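Local structure of CMP/dCMP-type deaminase domain-containing protein (Aspergillus oryzae RIB40, 7DRY) at residues T24-G29 against V97-C102; V28-V33 against H61-C66. The protein is a zinc-binding Rib2 deaminase of the cytidine deaminase fold that probably deaminates a pyrimidine intermediate of riboflavin biosynthesis. All blocks are in the same frame, centred on the assembly; numbering follows the deposited sequence.

Overall arrangement
Both contacts lie in the core of the cytidine deaminase fold, their centres about 9 Å apart. They share the chain leading into strand 29-36, with V28 and G29 in both. Interaction 2 packs that strand against helix 62-73. Interaction 1 joins its start to the loop after strand 91-97, its antiparallel neighbour in the mixed sheet. In chain order come 24-33, then 61-66, then 97-102. The last two bring zinc ligands: H61 from the helix start and C102 from the loop, with C112 completing the protein ligands. E63 touches V97 and P101, which ties the two contacts together. The strand entry thus packs against both elements that bring these ligands.

Interaction 1 of 2, residues T24-G29 against V97-C102; sequences TNFRVG and VTMEPC. With ZN (zinc ion), chain B.
V28 meets V97, T98 and M99 where the central sheet of the cytidine deaminase fold gives way to the zinc-binding loop. Strand 91-97 ends here and the chain turns a corner at T98 and M99.

The backbone gives one hydrogen bond. T98 N donates to G29 O at 3.2 Å. The same oxygen also receives a CA-H contact from V97 CA, so it is held from two neighbouring residues. This link continues the antiparallel pairing of strands 29-36 and 91-97 to the corner.

The apolar part centres on V28. Its CG1 is anti to the backbone N (chi1 174°) and touches V97 CG2 at 3.4 Å, tighter than a usual carbon contact. CG1 also lies 3.3 Å from T98 OG1. The other branch, CG2, packs on M99 SD at 3.8 Å, and the two side chains cross at about a right angle. F26 adds a looser touch, with CD2 4.3 Å from M99 SD. Helix 164-171 also covers the M99 side chain, and F140 meets the F26 ring edge-to-face.

A water bridges the segments. It donates to R27 O and accepts from T98 OG1. The R27 guanidinium turns elsewhere, to S19 O and V170 O.

Beyond the corner the loop runs through E100 and P101 to the metal. Zinc is bound by C102 SG at 2.2 Å, together with H61, C112 and a water 2.5 Å from the ion.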
ATOM      1  N   THR A  24      15.864   5.712   8.362  1.00 26.61           N
ATOM      2  CA  THR A  24      14.680   5.402   9.153  1.00 25.74           C
ATOM      3  C   THR A  24      13.412   5.237   8.326  1.00 22.30           C
ATOM      4  O   THR A  24      12.320   5.196   8.902  1.00 25.43           O
ATOM      5  CB  THR A  24      14.451   6.482  10.211  1.00 30.54           C
ATOM      6  OG1 THR A  24      14.045   7.688   9.556  1.00 31.06           O
ATOM      7  CG2 THR A  24      15.730   6.742  10.993  1.00 32.44           C
ATOM      8  N   ASN A  25      13.507   5.178   7.009  1.00 20.89           N
ATOM      9  CA  ASN A  25      12.312   4.984   6.204  1.00 19.15           C
ATOM     10  C   ASN A  25      12.209   3.540   5.721  1.00 17.28           C
ATOM     11  O   ASN A  25      13.130   2.733   5.865  1.00 18.54           O
ATOM     12  CB  ASN A  25      12.220   6.004   5.059  1.00 21.27           C
ATOM     13  CG  ASN A  25      13.208   5.739   3.933  1.00 18.45           C
ATOM     14  OD1 ASN A  25      14.141   4.941   4.069  1.00 19.35           O
ATOM     15  ND2 ASN A  25      13.013   6.429   2.809  1.00 19.93           N
ATOM     16  N   PHE A  26      11.040   3.208   5.197  1.00 15.92           N
ATOM     17  CA  PHE A  26      10.777   1.899   4.614  1.00 14.32           C
ATOM     18  C   PHE A  26      10.300   2.153   3.196  1.00 13.75           C
ATOM     19  O   PHE A  26       9.218   2.711   2.990  1.00 13.08           O
ATOM     20  CB  PHE A  26       9.734   1.142   5.437  1.00 14.48           C
ATOM     21  CG  PHE A  26      10.285   0.573   6.716  1.00 15.88           C
ATOM     22  CD1 PHE A  26      10.499   1.386   7.819  1.00 17.62           C
ATOM     23  CD2 PHE A  26      10.607  -0.769   6.804  1.00 15.73           C
ATOM     24  CE1 PHE A  26      11.027   0.862   8.999  1.00 19.07           C
ATOM     25  CE2 PHE A  26      11.132  -1.303   7.977  1.00 17.32           C
ATOM     26  CZ  PHE A  26      11.339  -0.488   9.073  1.00 18.93           C
ATOM     27  N   ARG A  27      11.125   1.763   2.230  1.00 12.30           N
ATOM     28  CA  ARG A  27      10.895   2.077   0.826  1.00 11.11           C
ATOM     29  C   ARG A  27       9.886   1.097   0.250  1.00 10.73           C
ATOM     30  O   ARG A  27      10.193  -0.088   0.076  1.00 11.23           O
ATOM     31  CB  ARG A  27      12.216   2.023   0.070  1.00 11.69           C
ATOM     32  CG  ARG A  27      13.195   3.053   0.584  1.00 13.21           C
ATOM     33  CD  ARG A  27      14.589   2.735   0.127  1.00 13.97           C
ATOM     34  NE  ARG A  27      14.829   3.125  -1.257  1.00 15.41           N
ATOM     35  CZ  ARG A  27      15.358   2.324  -2.183  1.00 17.05           C
ATOM     36  NH1 ARG A  27      15.668   1.064  -1.892  1.00 14.12           N
ATOM     37  NH2 ARG A  27      15.590   2.794  -3.394  1.00 13.52           N
ATOM     38  N   VAL A  28       8.686   1.601  -0.036  1.00  9.41           N
ATOM     39  CA  VAL A  28       7.529   0.797  -0.397  1.00 10.10           C
ATOM     40  C   VAL A  28       6.888   1.434  -1.625  1.00 10.18           C
ATOM     41  O   VAL A  28       7.011   2.640  -1.853  1.00 11.54           O
ATOM     42  CB  VAL A  28       6.554   0.724   0.810  1.00  9.57           C
ATOM     43  CG1 VAL A  28       5.247   0.022   0.462  1.00 10.38           C
ATOM     44  CG2 VAL A  28       7.209   0.014   1.981  1.00 12.62           C
ATOM     45  N   GLY A  29       6.231   0.605  -2.435  1.00  9.23           N
ATOM     46  CA  GLY A  29       5.481   1.087  -3.583  1.00  9.43           C
ATOM     47  C   GLY A  29       4.065   0.547  -3.545  1.00  9.15           C
ATOM     48  O   GLY A  29       3.808  -0.541  -3.026  1.00 10.06           O
ATOM     49  N   VAL A  97       0.555  -3.349  -2.595  1.00  9.94           N
ATOM     50  CA  VAL A  97       1.590  -2.624  -1.867  1.00 10.67           C
ATOM     51  C   VAL A  97       2.624  -3.643  -1.416  1.00 10.30           C
ATOM     52  O   VAL A  97       2.267  -4.770  -1.077  1.00 11.40           O
ATOM     53  CB  VAL A  97       0.960  -1.818  -0.706  1.00 15.30           C
ATOM     54  CG1 VAL A  97       0.164  -2.713   0.212  1.00 18.54           C
ATOM     55  CG2 VAL A  97       1.996  -1.039   0.065  1.00 14.19           C
ATOM     56  N   THR A  98       3.912  -3.277  -1.459  1.00 10.14           N
ATOM     57  CA  THR A  98       4.915  -4.313  -1.206  1.00 10.65           C
ATOM     58  C   THR A  98       4.821  -4.837   0.223  1.00 11.87           C
ATOM     59  O   THR A  98       4.943  -6.043   0.448  1.00 12.32           O
ATOM     60  CB  THR A  98       6.338  -3.858  -1.549  1.00 11.10           C
ATOM     61  OG1 THR A  98       6.685  -2.696  -0.789  1.00 12.27           O
ATOM     62  CG2 THR A  98       6.480  -3.574  -3.041  1.00 11.00           C
ATOM     63  N   MET A  99       4.589  -3.957   1.198  1.00 11.54           N
ATOM     64  CA  MET A  99       4.514  -4.355   2.599  1.00 11.93           C
ATOM     65  C   MET A  99       3.110  -4.123   3.149  1.00 14.83           C
ATOM     66  O   MET A  99       2.345  -3.311   2.625  1.00 13.43           O
ATOM     67  CB  MET A  99       5.542  -3.575   3.430  1.00 12.31           C
ATOM     68  CG  MET A  99       6.988  -3.774   2.962  1.00 13.12           C
ATOM     69  SD  MET A  99       8.208  -3.046   4.055  1.00 15.25           S
ATOM     70  CE  MET A  99       8.172  -4.189   5.445  1.00 15.35           C
ATOM     71  N   GLU A 100       2.780  -4.866   4.207  1.00 13.84           N
ATOM     72  CA  GLU A 100       1.487  -4.747   4.867  1.00 15.49           C
ATOM     73  C   GLU A 100       1.223  -3.285   5.239  1.00 14.13           C
ATOM     74  O   GLU A 100       2.110  -2.627   5.790  1.00 14.56           O
ATOM     75  CB  GLU A 100       1.518  -5.584   6.150  1.00 15.23           C
ATOM     76  CG  GLU A 100       0.284  -5.460   7.022  1.00 18.10           C
ATOM     77  CD  GLU A 100       0.478  -6.105   8.380  1.00 22.88           C
ATOM     78  OE1 GLU A 100       1.575  -6.639   8.630  1.00 29.99           O
ATOM     79  OE2 GLU A 100      -0.457  -6.069   9.204  1.00 22.34           O
ATOM     80  N   PRO A 101       0.034  -2.750   4.955  1.00 12.81           N
ATOM     81  CA  PRO A 101      -0.259  -1.368   5.374  1.00 12.46           C
ATOM     82  C   PRO A 101      -0.197  -1.204   6.886  1.00 12.92           C
ATOM     83  O   PRO A 101      -0.685  -2.046   7.645  1.00 14.52           O
ATOM     84  CB  PRO A 101      -1.680  -1.124   4.845  1.00 16.03           C
ATOM     85  CG  PRO A 101      -2.213  -2.476   4.479  1.00 25.90           C
ATOM     86  CD  PRO A 101      -1.040  -3.327   4.132  1.00 15.78           C
ATOM     87  N   CYS A 102       0.398  -0.101   7.320  1.00 13.00           N
ATOM     88  CA  CYS A 102       0.609   0.104   8.743  1.00 14.41           C
ATOM     89  C   CYS A 102      -0.687   0.475   9.457  1.00 16.33           C
ATOM     90  O   CYS A 102      -1.576   1.139   8.903  1.00 16.26           O
ATOM     91  CB  CYS A 102       1.679   1.170   9.002  1.00 15.75           C
ATOM     92  SG  CYS A 102       1.300   2.871   8.414  1.00 14.49           S
TER
HETATM   93 ZN    ZN B 300       1.922   3.177   6.306  1.00 14.13          ZN
HETATM   94  O   HOH W   1       9.450  -2.657  -0.547  1.00 11.98           O
HETATM   95  O   HOH W   2       3.209   1.090   5.691  1.00 16.83           O

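Interaction 2 of 2, residues V28-V33 against H61-C66; sequences VGAILV and HAEQCC. With ZN (zinc ion), chain B; SO4 (sulfate ion), chain C.
A62 and C66, on one face of helix 62-73, pack on A30 and L32 of strand 29-36. The His-Ala-Glu zinc motif of the cytidine deaminase fold opens at the N-cap, H61, and runs into this helix. The axes of strand 29-33 and helix 62-66 come within 7.2 Å, with 40° between their directions.

Small side chains let the two come close. A62 CB sits 3.3 Å from V28 O and also touches V28 CG1. A30 CB faces the first turn, near A62 O and C66 CB. One turn on from A62, C66 SG is anti to its backbone N (chi1 -178°) and meets L32 CB at 3.8 Å. No hydrogen bond joins the segments, so apolar packing carries the contact.

The H61 side chain serves the metal and takes no part in the strand packing. Its CB and CG lie near the zinc, and ND1 binds it at 2.0 Å. CE1 is close to both the zinc and O1 of a sulfate ion, probably from the crystallisation liquor. NE2 donates in the ring plane to that O1 at 2.7 Å. The H61 backbone N donates to Q64 OE1, which also accepts from R105.

E63 CG lies 4.5 Å from A30 CB. A bend at chi2 (93°) places CD. E63 OE2 stays 4.1 Å from the zinc, beyond bonding range.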
ATOM      1  N   VAL A  28       8.686   1.601  -0.036  1.00  9.41           N
ATOM      2  CA  VAL A  28       7.529   0.797  -0.397  1.00 10.10           C
ATOM      3  C   VAL A  28       6.888   1.434  -1.625  1.00 10.18           C
ATOM      4  O   VAL A  28       7.011   2.640  -1.853  1.00 11.54           O
ATOM      5  CB  VAL A  28       6.554   0.724   0.810  1.00  9.57           C
ATOM      6  CG1 VAL A  28       5.247   0.022   0.462  1.00 10.38           C
ATOM      7  CG2 VAL A  28       7.209   0.014   1.981  1.00 12.62           C
ATOM      8  N   GLY A  29       6.231   0.605  -2.435  1.00  9.23           N
ATOM      9  CA  GLY A  29       5.481   1.087  -3.583  1.00  9.43           C
ATOM     10  C   GLY A  29       4.065   0.547  -3.545  1.00  9.15           C
ATOM     11  O   GLY A  29       3.808  -0.541  -3.026  1.00 10.06           O
ATOM     12  N   ALA A  30       3.142   1.327  -4.109  1.00  8.78           N
ATOM     13  CA  ALA A  30       1.728   0.980  -4.086  1.00  8.82           C
ATOM     14  C   ALA A  30       1.087   1.325  -5.420  1.00  9.94           C
ATOM     15  O   ALA A  30       1.401   2.361  -6.020  1.00  9.38           O
ATOM     16  CB  ALA A  30       0.988   1.748  -2.985  1.00  9.59           C
ATOM     17  N   ILE A  31       0.165   0.466  -5.865  1.00  8.54           N
ATOM     18  CA  ILE A  31      -0.575   0.665  -7.111  1.00  8.82           C
ATOM     19  C   ILE A  31      -2.041   0.388  -6.827  1.00 10.35           C
ATOM     20  O   ILE A  31      -2.381  -0.673  -6.295  1.00 10.08           O
ATOM     21  CB  ILE A  31      -0.071  -0.260  -8.233  1.00  8.59           C
ATOM     22  CG1 ILE A  31       1.372   0.098  -8.608  1.00  9.32           C
ATOM     23  CG2 ILE A  31      -0.968  -0.133  -9.473  1.00 10.50           C
ATOM     24  CD1 ILE A  31       2.048  -0.910  -9.544  1.00 11.23           C
ATOM     25  N   LEU A  32      -2.898   1.338  -7.171  1.00  8.58           N
ATOM     26  CA  LEU A  32      -4.338   1.208  -6.980  1.00  8.98           C
ATOM     27  C   LEU A  32      -4.975   0.877  -8.325  1.00  9.22           C
ATOM     28  O   LEU A  32      -4.720   1.566  -9.320  1.00 10.26           O
ATOM     29  CB  LEU A  32      -4.900   2.515  -6.426  1.00  9.55           C
ATOM     30  CG  LEU A  32      -6.401   2.524  -6.117  1.00  9.80           C
ATOM     31  CD1 LEU A  32      -6.730   1.492  -5.036  1.00 12.18           C
ATOM     32  CD2 LEU A  32      -6.812   3.920  -5.686  1.00 13.49           C
ATOM     33  N   VAL A  33      -5.773  -0.198  -8.361  1.00  9.36           N
ATOM     34  CA  VAL A  33      -6.307  -0.769  -9.595  1.00 12.27           C
ATOM     35  C   VAL A  33      -7.828  -0.829  -9.502  1.00 11.11           C
ATOM     36  O   VAL A  33      -8.378  -1.134  -8.438  1.00 10.82           O
ATOM     37  CB  VAL A  33      -5.738  -2.192  -9.788  1.00 13.01           C
ATOM     38  CG1 VAL A  33      -6.309  -2.863 -11.034  1.00 18.48           C
ATOM     39  CG2 VAL A  33      -4.203  -2.151  -9.845  1.00 15.12           C
ATOM     40  N   HIS A  61       4.171   7.763   3.455  1.00 11.24           N
ATOM     41  CA  HIS A  61       4.187   6.355   3.088  1.00 12.73           C
ATOM     42  C   HIS A  61       3.672   6.157   1.664  1.00 11.47           C
ATOM     43  O   HIS A  61       3.089   7.052   1.055  1.00 10.74           O
ATOM     44  CB  HIS A  61       3.340   5.554   4.070  1.00 11.50           C
ATOM     45  CG  HIS A  61       3.998   5.347   5.396  1.00 12.58           C
ATOM     46  ND1 HIS A  61       3.533   4.438   6.321  1.00 14.42           N
ATOM     47  CD2 HIS A  61       5.072   5.947   5.965  1.00 13.54           C
ATOM     48  CE1 HIS A  61       4.305   4.468   7.392  1.00 16.72           C
ATOM     49  NE2 HIS A  61       5.242   5.383   7.206  1.00 18.00           N
ATOM     50  N   ALA A  62       3.878   4.949   1.129  1.00 10.37           N
ATOM     51  CA  ALA A  62       3.506   4.677  -0.261  1.00  9.62           C
ATOM     52  C   ALA A  62       2.003   4.793  -0.478  1.00  9.22           C
ATOM     53  O   ALA A  62       1.552   5.405  -1.461  1.00  9.66           O
ATOM     54  CB  ALA A  62       3.967   3.277  -0.652  1.00  9.97           C
ATOM     55  N   GLU A  63       1.209   4.161   0.398  1.00  9.93           N
ATOM     56  CA  GLU A  63      -0.242   4.189   0.219  1.00 10.36           C
ATOM     57  C   GLU A  63      -0.765   5.601   0.389  1.00  9.33           C
ATOM     58  O   GLU A  63      -1.694   6.022  -0.317  1.00 10.12           O
ATOM     59  CB  GLU A  63      -0.909   3.260   1.241  1.00 10.78           C
ATOM     60  CG  GLU A  63      -0.363   1.828   1.260  1.00 14.88           C
ATOM     61  CD  GLU A  63       0.747   1.614   2.290  1.00 13.83           C
ATOM     62  OE1 GLU A  63       1.835   2.201   2.168  1.00 12.97           O
ATOM     63  OE2 GLU A  63       0.535   0.842   3.237  1.00 20.11           O
ATOM     64  N   GLN A  64      -0.180   6.332   1.340  1.00 10.83           N
ATOM     65  CA  GLN A  64      -0.483   7.745   1.533  1.00  9.91           C
ATOM     66  C   GLN A  64      -0.226   8.535   0.257  1.00  9.45           C
ATOM     67  O   GLN A  64      -1.086   9.295  -0.204  1.00 11.42           O
ATOM     68  CB  GLN A  64       0.394   8.263   2.677  1.00 11.95           C
ATOM     69  CG  GLN A  64       0.279   9.738   3.011  1.00 14.80           C
ATOM     70  CD  GLN A  64       1.167  10.117   4.186  1.00 13.38           C
ATOM     71  OE1 GLN A  64       2.025   9.340   4.614  1.00 14.53           O
ATOM     72  NE2 GLN A  64       0.956  11.312   4.719  1.00 18.93           N
ATOM     73  N   CYS A  65       0.954   8.360  -0.338  1.00 10.56           N
ATOM     74  CA  CYS A  65       1.276   9.093  -1.559  1.00  9.35           C
ATOM     75  C   CYS A  65       0.373   8.673  -2.712  1.00 10.02           C
ATOM     76  O   CYS A  65      -0.025   9.506  -3.532  1.00 10.07           O
ATOM     77  CB  CYS A  65       2.736   8.842  -1.915  1.00 10.15           C
ATOM     78  SG  CYS A  65       3.842   9.784  -0.811  1.00 10.48           S
ATOM     79  N   CYS A  66       0.058   7.382  -2.806  1.00  8.59           N
ATOM     80  CA  CYS A  66      -0.827   6.906  -3.865  1.00  8.86           C
ATOM     81  C   CYS A  66      -2.174   7.621  -3.811  1.00  9.80           C
ATOM     82  O   CYS A  66      -2.690   8.102  -4.834  1.00  9.61           O
ATOM     83  CB  CYS A  66      -0.998   5.396  -3.691  1.00 10.28           C
ATOM     84  SG  CYS A  66      -2.027   4.587  -4.936  1.00 11.19           S
TER
HETATM   85 ZN    ZN B 300       1.922   3.177   6.306  1.00 14.13          ZN
HETATM   86  S   SO4 C 301       6.807   6.459  10.775  1.00 19.78           S
HETATM   87  O1  SO4 C 301       6.752   5.973   9.388  1.00 22.19           O
HETATM   88  O2  SO4 C 301       8.078   7.155  10.951  1.00 26.40           O
HETATM   89  O3  SO4 C 301       5.717   7.387  11.009  1.00 23.28           O
HETATM   90  O4  SO4 C 301       6.698   5.278  11.615  1.00 23.65           O
HETATM   91  O   HOH W   2       3.209   1.090   5.691  1.00 16.83           O